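Side-chain contact in BlEst2 (Bacillus licheniformis, PDB 6WPX), which probably hydrolyses ester bonds as a lipase or esterase and, in this propeptide form, appears to be autoinhibited by its C-terminal domain: residues A[127-131]-A[132-136]. Numbering follows the deposited sequence.
Sequences SALIH and HNAYH
Ala134 N donates to Ala128 O at 2.9 Å, nearly straight at 160°, and this bond ties the turn of 132-136 back onto the last turn of the helix. One residue earlier, Ser127 O takes His132 ND1 at 3.2 Å. The imidazole nitrogen sits well above the carbonyl plane, 67° out of it, and the same oxygen also receives two weak backbone bonds, from His131 N and His132 N. Because CG of His132 lies anti to its own carbonyl carbon (chi1 -62°), the ring stands beside the backbone N and reaches the oxygen that N also addresses. CE1 comes within 3.5 Å of Ser127 OG, a hydroxyl hydrogen-bonded to Met91 O, and the His132 side chain packs against Ala96 and Ala99 of helix 91-109. An alanine in place of His132 would probably deprive Ser127 O of its side-chain donor and open a gap beside those two alanines. All this closes the helical leg of a beta-alpha-beta crossover in the alpha/beta-hydrolase sheet: helix 121-131 leaves strand 113-118, and Asn133, in a left-handed backbone conformation, turns the chain toward strand 138-144. Asn133 CA makes a CA-H...O contact with Leu129 O at 3.4 Å, while its OD1 binds Asn196. That Leu129 oxygen also lies at the edge of the Tyr135 ring, in plane, 3.5 Å from CD2. Outward from there, Ala134 CB rests 4.0 Å from Ala128 CB and touches Leu129 CD1 as well, and Leu129 CG lies 3.7 Å from Tyr135 N; the leucine then continues onto Val138 and Val141.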
loop_
_atom_site.group_PDB
_atom_site.type_symbol
_atom_site.label_atom_id
_atom_site.label_comp_id
_atom_site.label_asym_id
_atom_site.label_seq_id
_atom_site.Cartn_x
_atom_site.Cartn_y
_atom_site.Cartn_z
ATOM N N SER A 127 -17.698 2.215 -1.735
ATOM C CA SER A 127 -18.167 3.569 -1.981
ATOM C C SER A 127 -19.423 3.515 -2.853
ATOM O O SER A 127 -20.402 4.178 -2.522
ATOM C CB SER A 127 -17.083 4.393 -2.660
ATOM O OG SER A 127 -17.624 5.634 -3.069
ATOM N N ALA A 128 -19.402 2.721 -3.954
ATOM C CA ALA A 128 -20.558 2.575 -4.842
ATOM C C ALA A 128 -21.764 2.122 -4.041
ATOM O O ALA A 128 -22.805 2.765 -4.104
ATOM C CB ALA A 128 -20.271 1.554 -5.946
ATOM N N LEU A 129 -21.613 1.077 -3.235
ATOM C CA LEU A 129 -22.742 0.527 -2.479
ATOM C C LEU A 129 -23.241 1.389 -1.339
ATOM O O LEU A 129 -24.445 1.570 -1.199
ATOM C CB LEU A 129 -22.382 -0.866 -1.967
ATOM C CG LEU A 129 -22.739 -2.015 -2.909
ATOM C CD1 LEU A 129 -21.909 -2.003 -4.146
ATOM C CD2 LEU A 129 -22.524 -3.310 -2.238
ATOM N N ILE A 130 -22.319 1.882 -0.500
ATOM C CA ILE A 130 -22.685 2.628 0.692
ATOM C C ILE A 130 -22.951 4.117 0.420
ATOM O O ILE A 130 -24.001 4.617 0.793
ATOM C CB ILE A 130 -21.606 2.380 1.786
ATOM C CG1 ILE A 130 -21.684 0.894 2.267
ATOM C CG2 ILE A 130 -21.733 3.397 2.951
ATOM C CD1 ILE A 130 -20.493 0.329 2.996
ATOM N N HIS A 131 -22.017 4.816 -0.208
ATOM C CA HIS A 131 -22.131 6.253 -0.438
ATOM C C HIS A 131 -22.850 6.617 -1.752
ATOM O O HIS A 131 -23.246 7.768 -1.925
ATOM C CB HIS A 131 -20.748 6.912 -0.329
ATOM C CG HIS A 131 -20.072 6.623 0.980
ATOM N ND1 HIS A 131 -20.591 7.083 2.179
ATOM C CD2 HIS A 131 -18.957 5.906 1.237
ATOM C CE1 HIS A 131 -19.759 6.670 3.118
ATOM N NE2 HIS A 131 -18.762 5.956 2.602
ATOM N N HIS A 132 -23.060 5.643 -2.658
ATOM C CA HIS A 132 -23.754 5.932 -3.923
ATOM C C HIS A 132 -24.925 5.010 -4.142
ATOM O O HIS A 132 -25.374 4.826 -5.272
ATOM C CB HIS A 132 -22.775 5.952 -5.109
ATOM C CG HIS A 132 -21.752 7.022 -4.966
ATOM N ND1 HIS A 132 -20.550 6.781 -4.326
ATOM C CD2 HIS A 132 -21.822 8.330 -5.291
ATOM C CE1 HIS A 132 -19.920 7.945 -4.308
ATOM N NE2 HIS A 132 -20.639 8.895 -4.897
ATOM N N ASN A 133 -25.402 4.401 -3.045
ATOM C CA ASN A 133 -26.602 3.547 -2.964
ATOM C C ASN A 133 -26.692 2.405 -3.999
ATOM O O ASN A 133 -27.801 2.010 -4.378
ATOM C CB ASN A 133 -27.861 4.437 -3.035
ATOM C CG ASN A 133 -27.817 5.581 -2.061
ATOM O OD1 ASN A 133 -27.730 5.383 -0.850
ATOM N ND2 ASN A 133 -27.793 6.795 -2.575
ATOM N N ALA A 134 -25.532 1.865 -4.443
ATOM C CA ALA A 134 -25.523 0.738 -5.389
ATOM C C ALA A 134 -25.914 -0.598 -4.737
ATOM O O ALA A 134 -26.059 -1.596 -5.451
ATOM C CB ALA A 134 -24.170 0.612 -6.071
ATOM N N TYR A 135 -26.121 -0.625 -3.394
ATOM C CA TYR A 135 -26.497 -1.865 -2.683
ATOM C C TYR A 135 -27.761 -2.516 -3.301
ATOM O O TYR A 135 -27.907 -3.730 -3.237
ATOM C CB TYR A 135 -26.662 -1.636 -1.161
ATOM C CG TYR A 135 -27.850 -0.774 -0.795
ATOM C CD1 TYR A 135 -29.103 -1.335 -0.583
ATOM C CD2 TYR A 135 -27.721 0.602 -0.665
ATOM C CE1 TYR A 135 -30.213 -0.533 -0.299
ATOM C CE2 TYR A 135 -28.811 1.405 -0.347
ATOM C CZ TYR A 135 -30.054 0.836 -0.177
ATOM O OH TYR A 135 -31.101 1.657 0.149
ATOM N N HIS A 136 -28.653 -1.704 -3.921
ATOM C CA HIS A 136 -29.878 -2.178 -4.592
ATOM C C HIS A 136 -29.576 -3.226 -5.674
ATOM O O HIS A 136 -30.420 -4.072 -5.961
ATOM C CB HIS A 136 -30.598 -0.982 -5.268
ATOM C CG HIS A 136 -31.146 0.033 -4.306
ATOM N ND1 HIS A 136 -32.212 -0.262 -3.469
ATOM C CD2 HIS A 136 -30.757 1.307 -4.081
ATOM C CE1 HIS A 136 -32.418 0.828 -2.755
ATOM N NE2 HIS A 136 -31.566 1.798 -3.089
#